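Long-range contact in AB hydrolase-1 domain-containing protein (Streptococcus mutans, PDB 4L9A), which probably hydrolyses carboxylic esters, as an alpha/beta hydrolase-fold enzyme: residues N79-L93 with Q204-L218. Residues are numbered along the deposited sequence; the frame is centred on the assembly and turned at random.
Sequences NSGYSPVSNQANVGL and QLNDVQSLPDFKIRL
The Asx turn at Asn87, in the loop of residues 79-93, also reaches the chain after helix 188-206: Asn87 OD1 accepts from Ala89 N and, from the opposite face of its plane, from Lys215 N at 3.0 Å. CG lies anti to the backbone N (chi1 -163°), which carries the amide alongside residues 213-215, and ND2 makes a weak bond to Asp213 O and also hydrogen-bonds a glycerol, probably from the crystallisation liquor. Next door a backbone bond joins Gln88 N to Lys215 O at 2.9 Å. In the alpha/beta hydrolase fold, residues 79-92 are part of the link from strand 71-75 to helix 93-106, and here they pack against the last turn of helix 188-206 and the irregular chain after it. Deeper in, the buried Asn79 amide is fixed at both ends: OD1 takes Ser86 N, while ND2 gives to Ser86 O and, across the contact, to Ile216 O (2.9 Å, N-H...O 160°). The Phe214 ring, its plane 65° from that amide, brings CZ to 3.8 Å from Asn79 ND2. On one flank Val85 CG1 touches Leu205 CD2 at 3.7 Å; on the other, Leu218 sets CB 4.1 Å from Val91 CG1 and CD1 4.1 Å from Leu93 CB. A water bridges Gln88 OE1 and Leu218 N.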
loop_
_atom_site.group_PDB
_atom_site.type_symbol
_atom_site.label_atom_id
_atom_site.label_comp_id
_atom_site.label_asym_id
_atom_site.label_seq_id
_atom_site.Cartn_x
_atom_site.Cartn_y
_atom_site.Cartn_z
ATOM N N ASN A 79 14.058 2.444 0.678
ATOM C CA ASN A 79 13.979 3.901 0.760
ATOM C C ASN A 79 12.704 4.440 1.412
ATOM O O ASN A 79 12.290 5.585 1.161
ATOM C CB ASN A 79 14.139 4.526 -0.625
ATOM C CG ASN A 79 15.491 4.232 -1.241
ATOM O OD1 ASN A 79 16.524 4.260 -0.562
ATOM N ND2 ASN A 79 15.495 3.955 -2.541
ATOM N N SER A 80 12.075 3.624 2.241
ATOM C CA SER A 80 10.919 4.087 2.992
ATOM C C SER A 80 10.904 3.515 4.392
ATOM O O SER A 80 11.419 2.421 4.629
ATOM C CB SER A 80 9.624 3.688 2.280
ATOM O OG SER A 80 9.320 2.339 2.557
ATOM N N GLY A 81 10.290 4.242 5.317
ATOM C CA GLY A 81 10.116 3.723 6.656
ATOM C C GLY A 81 11.450 3.268 7.220
ATOM O O GLY A 81 12.425 4.010 7.176
ATOM N N TYR A 82 11.506 2.047 7.739
ATOM C CA TYR A 82 12.740 1.587 8.355
ATOM C C TYR A 82 13.497 0.604 7.467
ATOM O O TYR A 82 14.492 0.029 7.899
ATOM C CB TYR A 82 12.480 0.988 9.742
ATOM C CG TYR A 82 11.909 1.983 10.732
ATOM C CD1 TYR A 82 12.734 2.884 11.405
ATOM C CD2 TYR A 82 10.548 2.016 11.000
ATOM C CE1 TYR A 82 12.212 3.797 12.307
ATOM C CE2 TYR A 82 10.020 2.923 11.909
ATOM C CZ TYR A 82 10.854 3.815 12.554
ATOM O OH TYR A 82 10.315 4.724 13.453
ATOM N N SER A 83 13.036 0.385 6.238
ATOM C CA SER A 83 13.864 -0.402 5.317
ATOM C C SER A 83 15.105 0.400 4.944
ATOM O O SER A 83 15.117 1.620 5.079
ATOM C CB SER A 83 13.088 -0.844 4.079
ATOM O OG SER A 83 12.324 -2.012 4.366
ATOM N N PRO A 84 16.162 -0.283 4.485
ATOM C CA PRO A 84 17.400 0.439 4.177
ATOM C C PRO A 84 17.249 1.373 2.974
ATOM O O PRO A 84 16.369 1.185 2.110
ATOM C CB PRO A 84 18.392 -0.687 3.838
ATOM C CG PRO A 84 17.827 -1.922 4.490
ATOM C CD PRO A 84 16.322 -1.741 4.346
ATOM N N VAL A 85 18.093 2.394 2.921
ATOM C CA VAL A 85 18.189 3.185 1.704
ATOM C C VAL A 85 19.221 2.549 0.773
ATOM O O VAL A 85 20.253 2.035 1.222
ATOM C CB VAL A 85 18.509 4.671 1.969
ATOM C CG1 VAL A 85 17.422 5.308 2.846
ATOM C CG2 VAL A 85 19.865 4.826 2.609
ATOM N N SER A 86 18.915 2.564 -0.522
ATOM C CA SER A 86 19.784 2.006 -1.546
ATOM C C SER A 86 19.303 2.498 -2.914
ATOM O O SER A 86 18.122 2.823 -3.090
ATOM C CB SER A 86 19.753 0.475 -1.509
ATOM O OG SER A 86 18.455 -0.018 -1.813
ATOM N N ASN A 87 20.217 2.558 -3.877
ATOM C CA ASN A 87 19.842 2.936 -5.233
ATOM C C ASN A 87 18.875 1.904 -5.801
ATOM O O ASN A 87 19.139 0.701 -5.719
ATOM C CB ASN A 87 21.073 3.030 -6.125
ATOM C CG ASN A 87 20.798 3.809 -7.403
ATOM O OD1 ASN A 87 19.641 4.054 -7.750
ATOM N ND2 ASN A 87 21.850 4.220 -8.087
ATOM N N GLN A 88 17.760 2.372 -6.372
ATOM C CA GLN A 88 16.761 1.492 -6.990
ATOM C C GLN A 88 16.815 1.502 -8.532
ATOM O O GLN A 88 16.017 0.839 -9.192
ATOM C CB GLN A 88 15.346 1.832 -6.479
ATOM C CG GLN A 88 15.163 1.562 -4.966
ATOM C CD GLN A 88 15.200 0.080 -4.634
ATOM O OE1 GLN A 88 14.282 -0.673 -4.979
ATOM N NE2 GLN A 88 16.269 -0.348 -3.975
ATOM N N ALA A 89 17.781 2.224 -9.091
ATOM C CA ALA A 89 17.963 2.313 -10.541
ATOM C C ALA A 89 17.907 0.990 -11.298
ATOM O O ALA A 89 17.367 0.939 -12.404
ATOM C CB ALA A 89 19.266 3.037 -10.873
ATOM N N ASN A 90 18.483 -0.072 -10.735
ATOM C CA ASN A 90 18.523 -1.359 -11.432
ATOM C C ASN A 90 17.487 -2.355 -10.920
ATOM O O ASN A 90 17.580 -3.546 -11.199
ATOM C CB ASN A 90 19.927 -1.976 -11.361
ATOM C CG ASN A 90 20.917 -1.243 -12.220
ATOM O OD1 ASN A 90 20.599 -0.859 -13.346
ATOM N ND2 ASN A 90 22.128 -1.028 -11.696
ATOM N N VAL A 91 16.522 -1.860 -10.148
ATOM C CA VAL A 91 15.484 -2.713 -9.569
ATOM C C VAL A 91 14.237 -2.628 -10.446
ATOM O O VAL A 91 13.851 -1.543 -10.866
ATOM C CB VAL A 91 15.171 -2.298 -8.115
ATOM C CG1 VAL A 91 14.099 -3.185 -7.522
ATOM C CG2 VAL A 91 16.463 -2.362 -7.258
ATOM N N GLY A 92 13.642 -3.773 -10.763
ATOM C CA GLY A 92 12.397 -3.792 -11.518
ATOM C C GLY A 92 11.267 -4.278 -10.640
ATOM O O GLY A 92 11.519 -4.852 -9.578
ATOM N N LEU A 93 10.023 -4.049 -11.063
ATOM C CA LEU A 93 8.874 -4.492 -10.275
ATOM C C LEU A 93 8.993 -5.993 -9.995
ATOM O O LEU A 93 8.636 -6.474 -8.921
ATOM C CB LEU A 93 7.554 -4.200 -11.003
ATOM C CG LEU A 93 6.276 -4.575 -10.242
ATOM C CD1 LEU A 93 6.233 -3.895 -8.864
ATOM C CD2 LEU A 93 4.997 -4.257 -11.071
ATOM N N GLN A 204 18.096 9.072 6.811
ATOM C CA GLN A 204 18.928 8.129 6.065
ATOM C C GLN A 204 19.036 8.550 4.584
ATOM O O GLN A 204 20.099 8.454 3.974
ATOM C CB GLN A 204 18.381 6.694 6.173
ATOM C CG GLN A 204 18.019 6.245 7.592
ATOM C CD GLN A 204 19.160 6.417 8.590
ATOM O OE1 GLN A 204 20.316 6.101 8.296
ATOM N NE2 GLN A 204 18.834 6.930 9.777
ATOM N N LEU A 205 17.936 9.018 4.009
ATOM C CA LEU A 205 17.940 9.446 2.611
ATOM C C LEU A 205 18.848 10.633 2.347
ATOM O O LEU A 205 19.339 10.797 1.234
ATOM C CB LEU A 205 16.525 9.745 2.119
ATOM C CG LEU A 205 15.716 8.500 1.749
ATOM C CD1 LEU A 205 14.232 8.867 1.603
ATOM C CD2 LEU A 205 16.236 7.867 0.467
ATOM N N ASN A 206 19.083 11.459 3.362
ATOM C CA ASN A 206 19.982 12.594 3.204
ATOM C C ASN A 206 21.363 12.153 2.701
ATOM O O ASN A 206 22.050 12.901 2.000
ATOM C CB ASN A 206 20.129 13.368 4.528
ATOM C CG ASN A 206 18.889 14.180 4.872
ATOM O OD1 ASN A 206 18.057 14.446 4.007
ATOM N ND2 ASN A 206 18.767 14.583 6.138
ATOM N N ASP A 207 21.765 10.938 3.066
ATOM C CA ASP A 207 23.097 10.452 2.720
ATOM C C ASP A 207 23.230 10.146 1.237
ATOM O O ASP A 207 24.309 10.278 0.681
ATOM C CB ASP A 207 23.456 9.188 3.514
ATOM C CG ASP A 207 23.632 9.451 4.990
ATOM O OD1 ASP A 207 24.010 10.580 5.344
ATOM O OD2 ASP A 207 23.396 8.529 5.796
ATOM N N VAL A 208 22.146 9.716 0.598
ATOM C CA VAL A 208 22.248 9.257 -0.791
ATOM C C VAL A 208 21.445 10.022 -1.856
ATOM O O VAL A 208 21.793 9.987 -3.038
ATOM C CB VAL A 208 21.858 7.775 -0.901
ATOM C CG1 VAL A 208 22.845 6.927 -0.144
ATOM C CG2 VAL A 208 20.445 7.561 -0.386
ATOM N N GLN A 209 20.378 10.706 -1.459
ATOM C CA GLN A 209 19.421 11.177 -2.458
ATOM C C GLN A 209 19.965 12.234 -3.427
ATOM O O GLN A 209 19.427 12.410 -4.517
ATOM C CB GLN A 209 18.121 11.644 -1.805
ATOM C CG GLN A 209 18.265 12.844 -0.910
ATOM C CD GLN A 209 16.989 13.126 -0.158
ATOM O OE1 GLN A 209 15.936 12.557 -0.462
ATOM N NE2 GLN A 209 17.070 14.006 0.833
ATOM N N SER A 210 21.039 12.916 -3.046
ATOM C CA SER A 210 21.622 13.941 -3.904
ATOM C C SER A 210 22.747 13.404 -4.785
ATOM O O SER A 210 23.414 14.170 -5.483
ATOM C CB SER A 210 22.127 15.111 -3.066
ATOM O OG SER A 210 21.085 15.617 -2.271
ATOM N N LEU A 211 22.961 12.092 -4.746
ATOM C CA LEU A 211 23.949 11.472 -5.620
ATOM C C LEU A 211 23.409 11.274 -7.039
ATOM O O LEU A 211 22.224 10.986 -7.229
ATOM C CB LEU A 211 24.431 10.157 -5.025
ATOM C CG LEU A 211 25.140 10.351 -3.687
ATOM C CD1 LEU A 211 25.547 9.016 -3.065
ATOM C CD2 LEU A 211 26.352 11.259 -3.874
ATOM N N PRO A 212 24.287 11.433 -8.040
ATOM C CA PRO A 212 23.923 11.472 -9.461
ATOM C C PRO A 212 23.046 10.300 -9.913
ATOM O O PRO A 212 21.965 10.515 -10.468
ATOM C CB PRO A 212 25.282 11.410 -10.162
ATOM C CG PRO A 212 26.229 12.032 -9.193
ATOM C CD PRO A 212 25.734 11.616 -7.834
ATOM N N ASP A 213 23.506 9.078 -9.679
ATOM C CA ASP A 213 22.815 7.911 -10.203
ATOM C C ASP A 213 21.593 7.494 -9.376
ATOM O O ASP A 213 20.879 6.567 -9.745
ATOM C CB ASP A 213 23.791 6.737 -10.336
ATOM C CG ASP A 213 25.013 7.076 -11.175
ATOM O OD1 ASP A 213 24.906 7.948 -12.056
ATOM O OD2 ASP A 213 26.082 6.457 -10.951
ATOM N N PHE A 214 21.343 8.175 -8.263
ATOM C CA PHE A 214 20.331 7.701 -7.318
ATOM C C PHE A 214 18.909 7.771 -7.840
ATOM O O PHE A 214 18.465 8.819 -8.298
ATOM C CB PHE A 214 20.391 8.478 -6.004
ATOM C CG PHE A 214 19.442 7.963 -4.969
ATOM C CD1 PHE A 214 18.257 8.622 -4.701
ATOM C CD2 PHE A 214 19.724 6.792 -4.278
ATOM C CE1 PHE A 214 17.376 8.135 -3.740
ATOM C CE2 PHE A 214 18.849 6.298 -3.331
ATOM C CZ PHE A 214 17.679 6.972 -3.055
ATOM N N LYS A 215 18.202 6.648 -7.750
ATOM C CA LYS A 215 16.779 6.585 -8.056
ATOM C C LYS A 215 16.086 6.028 -6.832
ATOM O O LYS A 215 16.433 4.943 -6.355
ATOM C CB LYS A 215 16.510 5.663 -9.244
ATOM C CG LYS A 215 17.133 6.133 -10.542
ATOM C CD LYS A 215 16.646 7.522 -10.907
ATOM C CE LYS A 215 17.425 8.069 -12.092
ATOM N NZ LYS A 215 17.433 7.106 -13.232
ATOM N N ILE A 216 15.105 6.764 -6.326
ATOM C CA ILE A 216 14.482 6.403 -5.064
ATOM C C ILE A 216 13.528 5.216 -5.226
ATOM O O ILE A 216 13.256 4.481 -4.271
ATOM C CB ILE A 216 13.763 7.606 -4.433
ATOM C CG1 ILE A 216 13.407 7.304 -2.974
ATOM C CG2 ILE A 216 12.525 7.988 -5.260
ATOM C CD1 ILE A 216 13.223 8.537 -2.127
ATOM N N ARG A 217 13.049 4.992 -6.440
ATOM C CA ARG A 217 12.079 3.912 -6.640
ATOM C C ARG A 217 12.260 3.187 -7.968
ATOM O O ARG A 217 12.700 3.774 -8.949
ATOM C CB ARG A 217 10.657 4.457 -6.541
ATOM C CG ARG A 217 9.574 3.388 -6.556
ATOM C CD ARG A 217 8.240 3.964 -6.098
ATOM N NE ARG A 217 8.398 4.697 -4.845
ATOM C CZ ARG A 217 8.616 6.008 -4.764
ATOM N NH1 ARG A 217 8.692 6.746 -5.869
ATOM N NH2 ARG A 217 8.756 6.580 -3.575
ATOM N N LEU A 218 11.909 1.911 -7.991
ATOM C CA LEU A 218 11.983 1.134 -9.218
ATOM C C LEU A 218 11.093 1.766 -10.292
ATOM O O LEU A 218 10.075 2.371 -9.989
ATOM C CB LEU A 218 11.576 -0.314 -8.950
ATOM C CG LEU A 218 10.147 -0.582 -8.464
ATOM C CD1 LEU A 218 9.168 -0.670 -9.644
ATOM C CD2 LEU A 218 10.128 -1.864 -7.630
HETATM O O HOH W 1 10.251 6.202 -0.745
HETATM O O HOH W 2 11.856 0.255 -5.240
HETATM O O HOH W 3 14.627 3.159 -10.925
#